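Long-range contacts in methylglyoxal reductase (NADPH-dependent) (Candida albicans SC5314, PDB 6KWS), which probably reduces methylglyoxal with NADPH as the hydride donor, as an extended short-chain dehydrogenase/reductase built on a Rossmann-type fold: residues A[123-128]-A[191-196]; A[127-132]-A[258-263]. The protein carries 1 engineered substitution. All coordinates share one frame; numbering follows the deposited sequence.

Interaction 1 of 2, residues A[123-128]-A[191-196]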
# COMPACT_ATOMS: atom_id res chain seq x y z
N ILE A 123 9.24 -4.45 1.78
CA ILE A 123 8.54 -4.36 0.50
C ILE A 123 7.04 -4.26 0.75
O ILE A 123 6.49 -4.99 1.58
CB ILE A 123 8.83 -5.57 -0.41
CG1 ILE A 123 10.30 -5.59 -0.81
CG2 ILE A 123 7.97 -5.51 -1.65
CD1 ILE A 123 10.65 -6.74 -1.69
N THR A 124 6.38 -3.37 0.02
CA THR A 124 4.93 -3.30 0.08
C THR A 124 4.35 -4.39 -0.79
O THR A 124 4.57 -4.39 -2.01
CB THR A 124 4.41 -1.95 -0.39
OG1 THR A 124 5.25 -0.92 0.13
CG2 THR A 124 2.99 -1.75 0.11
N SER A 125 3.61 -5.30 -0.18
CA SER A 125 2.87 -6.26 -0.97
C SER A 125 1.39 -5.90 -0.88
O SER A 125 1.03 -4.72 -0.99
CB SER A 125 3.18 -7.69 -0.49
OG SER A 125 2.65 -8.64 -1.40
N SER A 126 0.52 -6.89 -0.66
CA SER A 126 -0.91 -6.63 -0.69
C SER A 126 -1.63 -7.81 -0.07
O SER A 126 -1.19 -8.96 -0.19
CB SER A 126 -1.42 -6.40 -2.12
OG SER A 126 -2.84 -6.56 -2.18
N TYR A 127 -2.76 -7.51 0.59
CA TYR A 127 -3.68 -8.56 0.99
C TYR A 127 -4.00 -9.48 -0.18
O TYR A 127 -4.28 -10.67 0.01
CB TYR A 127 -4.96 -7.92 1.56
CG TYR A 127 -6.02 -8.89 2.03
CD1 TYR A 127 -5.73 -9.83 3.03
CD2 TYR A 127 -7.29 -8.88 1.49
CE1 TYR A 127 -6.69 -10.73 3.46
CE2 TYR A 127 -8.27 -9.76 1.93
CZ TYR A 127 -7.96 -10.68 2.91
OH TYR A 127 -8.92 -11.57 3.35
N ALA A 128 -3.97 -8.95 -1.40
CA ALA A 128 -4.23 -9.77 -2.57
C ALA A 128 -3.24 -10.92 -2.71
O ALA A 128 -3.56 -11.90 -3.38
CB ALA A 128 -4.20 -8.92 -3.84
N THR A 191 7.52 -7.82 4.84
CA THR A 191 6.50 -7.60 3.84
C THR A 191 5.31 -6.96 4.54
O THR A 191 4.93 -7.38 5.64
CB THR A 191 6.17 -8.95 3.19
OG1 THR A 191 6.90 -9.08 1.97
CG2 THR A 191 4.77 -9.07 2.89
N ILE A 192 4.75 -5.91 3.93
CA ILE A 192 3.56 -5.22 4.41
C ILE A 192 2.43 -5.50 3.43
O ILE A 192 2.48 -5.06 2.28
CB ILE A 192 3.82 -3.71 4.53
CG1 ILE A 192 5.07 -3.45 5.37
CG2 ILE A 192 2.62 -3.00 5.13
CD1 ILE A 192 4.85 -3.73 6.85
N ASN A 193 1.39 -6.23 3.86
CA ASN A 193 0.28 -6.60 2.97
C ASN A 193 -1.00 -5.91 3.39
O ASN A 193 -1.81 -6.49 4.14
CB ASN A 193 0.05 -8.11 2.95
CG ASN A 193 1.29 -8.87 2.73
OD1 ASN A 193 1.56 -9.35 1.64
ND2 ASN A 193 2.07 -9.00 3.79
N PRO A 194 -1.26 -4.69 2.92
CA PRO A 194 -2.50 -4.01 3.28
C PRO A 194 -3.67 -4.44 2.41
O PRO A 194 -3.50 -4.84 1.26
CB PRO A 194 -2.15 -2.54 3.03
CG PRO A 194 -1.17 -2.60 1.92
CD PRO A 194 -0.41 -3.87 2.04
N SER A 195 -4.87 -4.36 2.99
CA SER A 195 -6.08 -4.47 2.19
C SER A 195 -6.30 -3.17 1.43
O SER A 195 -5.32 -2.49 1.10
CB SER A 195 -7.30 -4.81 3.05
OG SER A 195 -7.06 -4.50 4.41
N PHE A 196 -7.55 -2.82 1.12
CA PHE A 196 -7.80 -1.53 0.47
C PHE A 196 -7.34 -0.40 1.38
O PHE A 196 -7.72 -0.32 2.55
CB PHE A 196 -9.28 -1.35 0.14
CG PHE A 196 -9.78 -2.29 -0.89
CD1 PHE A 196 -9.42 -2.14 -2.23
CD2 PHE A 196 -10.64 -3.33 -0.52
CE1 PHE A 196 -9.89 -3.03 -3.18
CE2 PHE A 196 -11.12 -4.23 -1.48
CZ PHE A 196 -10.75 -4.08 -2.80
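Ile-123 pairs with Thr-191 and Thr-124 with Ile-192 as parallel neighbours in the sheet, a worked example of how adjacent strands of a Rossmann-type fold run side by side, here with the two chains staying in contact past the end of strand 120-124. Between these segments, Ile-192 N donates to Ile-123 O at 3.1 Å. Ser-125 N donates in turn to Ile-192 O at 2.7 Å. Past the end of strand 120-124, Tyr-127 N reaches Pro-194 O at 2.9 Å; its N-H points almost straight at the oxygen (175°), yet approaches from above the carbonyl plane. The pairing thus continues into the turn, where Ser-126 OG accepts from Ala-128 N, an ST turn.

Van der Waals contacts, several of them carbon against carbonyl oxygen, surround these bonds. Pro-194 CD lies 3.5 Å from Ser-125 O, while CB of Asn-193 rests against the Ser-126 carbonyl. CG of Tyr-127 is set anti to its backbone N (chi1 -180°); the end of the side chain leads away, and CB meets Ser-195 CA at 3.7 Å.

The hydroxyls find partners outside the two segments: Thr-124 OG1 bonds His-247, Ser-125 OG bonds Glu-172 and Tyr-127 OH bonds Glu-136. Helix 160-181 covers the sheet face of Ile-123 and Thr-191, helix 240-252 packs on Ile-192 across the other face, and Thr-124 touches the NADPH-binding Leu-81.

Interaction 2 of 2, residues A[127-132]-A[258-263]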
# COMPACT_ATOMS: atom_id res chain seq x y z
N TYR A 127 -2.76 -7.51 0.59
CA TYR A 127 -3.68 -8.56 0.99
C TYR A 127 -4.00 -9.48 -0.18
O TYR A 127 -4.28 -10.67 0.01
CB TYR A 127 -4.96 -7.92 1.56
CG TYR A 127 -6.02 -8.89 2.03
CD1 TYR A 127 -5.73 -9.83 3.03
CD2 TYR A 127 -7.29 -8.88 1.49
CE1 TYR A 127 -6.69 -10.73 3.46
CE2 TYR A 127 -8.27 -9.76 1.93
CZ TYR A 127 -7.96 -10.68 2.91
OH TYR A 127 -8.92 -11.57 3.35
N ALA A 128 -3.97 -8.95 -1.40
CA ALA A 128 -4.23 -9.77 -2.57
C ALA A 128 -3.24 -10.92 -2.71
O ALA A 128 -3.56 -11.90 -3.38
CB ALA A 128 -4.20 -8.92 -3.84
N ALA A 129 -2.05 -10.82 -2.13
CA ALA A 129 -1.14 -11.96 -2.15
C ALA A 129 -1.45 -12.96 -1.06
O ALA A 129 -0.91 -14.07 -1.06
CB ALA A 129 0.31 -11.50 -2.04
N ILE A 130 -2.33 -12.61 -0.12
CA ILE A 130 -2.69 -13.49 0.97
C ILE A 130 -3.95 -14.30 0.68
O ILE A 130 -4.02 -15.48 1.00
CB ILE A 130 -2.83 -12.69 2.27
CG1 ILE A 130 -1.49 -12.05 2.66
CG2 ILE A 130 -3.31 -13.60 3.36
CD1 ILE A 130 -1.45 -11.49 4.08
N SER A 131 -4.97 -13.70 0.05
CA SER A 131 -6.30 -14.28 0.07
C SER A 131 -6.70 -14.81 -1.31
O SER A 131 -6.73 -14.06 -2.29
CB SER A 131 -7.33 -13.28 0.59
OG SER A 131 -7.50 -12.21 -0.31
N THR A 132 -7.02 -16.10 -1.36
CA THR A 132 -7.65 -16.71 -2.53
C THR A 132 -9.11 -16.26 -2.61
O THR A 132 -9.82 -16.26 -1.59
CB THR A 132 -7.54 -18.23 -2.42
OG1 THR A 132 -6.18 -18.60 -2.16
CG2 THR A 132 -7.98 -18.89 -3.68
N ASN A 258 11.80 -11.34 8.33
CA ASN A 258 11.25 -12.50 7.62
C ASN A 258 9.79 -12.74 7.99
O ASN A 258 9.32 -13.87 8.00
CB ASN A 258 12.10 -13.76 7.86
CG ASN A 258 13.46 -13.65 7.18
OD1 ASN A 258 13.57 -13.73 5.95
ND2 ASN A 258 14.51 -13.40 7.98
N GLN A 259 9.06 -11.66 8.29
CA GLN A 259 7.63 -11.71 8.54
C GLN A 259 6.87 -11.13 7.36
O GLN A 259 7.35 -10.22 6.68
CB GLN A 259 7.26 -10.96 9.82
CG GLN A 259 7.84 -11.55 11.10
CD GLN A 259 7.62 -13.05 11.22
OE1 GLN A 259 6.52 -13.55 11.01
NE2 GLN A 259 8.68 -13.77 11.52
N ARG A 260 5.67 -11.68 7.13
CA ARG A 260 4.64 -11.06 6.31
C ARG A 260 3.63 -10.42 7.25
O ARG A 260 2.99 -11.13 8.03
CB ARG A 260 3.92 -12.06 5.43
CG ARG A 260 4.75 -12.80 4.45
CD ARG A 260 3.85 -13.86 3.86
NE ARG A 260 3.18 -13.42 2.65
CZ ARG A 260 2.00 -13.89 2.25
NH1 ARG A 260 1.36 -14.80 2.98
NH2 ARG A 260 1.45 -13.44 1.11
N ILE A 261 3.48 -9.11 7.18
CA ILE A 261 2.63 -8.40 8.13
C ILE A 261 1.35 -8.01 7.42
O ILE A 261 1.36 -7.24 6.45
CB ILE A 261 3.36 -7.20 8.74
CG1 ILE A 261 4.51 -7.69 9.62
CG2 ILE A 261 2.47 -6.48 9.67
CD1 ILE A 261 5.82 -7.04 9.33
N LEU A 262 0.24 -8.56 7.89
CA LEU A 262 -1.07 -8.23 7.33
C LEU A 262 -1.55 -6.90 7.93
O LEU A 262 -1.55 -6.71 9.15
CB LEU A 262 -2.04 -9.36 7.63
CG LEU A 262 -3.16 -9.71 6.66
CD1 LEU A 262 -3.87 -11.02 7.10
CD2 LEU A 262 -4.14 -8.56 6.60
N LEU A 263 -1.93 -5.96 7.06
CA LEU A 263 -2.44 -4.67 7.52
C LEU A 263 -3.90 -4.57 7.14
O LEU A 263 -4.24 -4.34 5.97
CB LEU A 263 -1.63 -3.50 6.98
CG LEU A 263 -0.82 -3.18 8.24
CD1 LEU A 263 0.46 -4.01 8.28
CD2 LEU A 263 -0.59 -1.71 8.49
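A buried, mostly apolar contact, carried by Ile-130 and Tyr-127 against Leu-262 and Arg-260, joins the loop after strand 120-124 to the antiparallel strand 260-269 of the Rossmann-type sheet. It exemplifies how a loop leaving one strand can pack on a strand that is not its immediate neighbour, since 188-194 lies between the two.

The loop keeps its shape partly through Tyr-127 O, which accepts from both Ile-130 N and Ser-131 N. From this turn Ile-130 reaches across, and its CD1 lies 3.6 Å from Leu-262 CG. Leu-262 divides its branches, with CD2 meeting Tyr-127 CD1 at 4.1 Å.

The side chains of Ile-130 and Arg-260 run past one another in opposite senses, bringing Ile-130 CG1 to 3.6 Å from Arg-260 NH2 and CD1 over one face of the guanidinium near its rim. A bend at chi3 (92°) turns NE out of the extended line of the Arg-260 chain. That NE forms a salt bridge with Glu-172, NH1 bonds the carbonyls of Glu-145 and Asp-147, and Trp-148 adds a cation-pi contact. Ala-129 O lies at the guanidinium edge, near its plane, and takes a weak hydrogen bond of 3.3 Å from Arg-260 NH2.

In the fold
Interactions 1 and 2 are both buried, their centres about 6 Å apart, and both start from the chain leaving strand 120-124, sharing Tyr-127 and Ala-128. Interaction 1 lies deeper: its centre is about 6 Å from the centre of the chain, that of interaction 2 about 11 Å. It joins adjacent strands, so main-chain hydrogen bonds dominate; interaction 2 joins a loop to a strand one place further across the sheet, so side chains do the work and only a weak hydrogen bond is added. Strand 188-194 links them: Thr-191 O and Asn-193 N probably bond Ile-261 N and O, and Asn-193 CB packs on Ile-130 CD1.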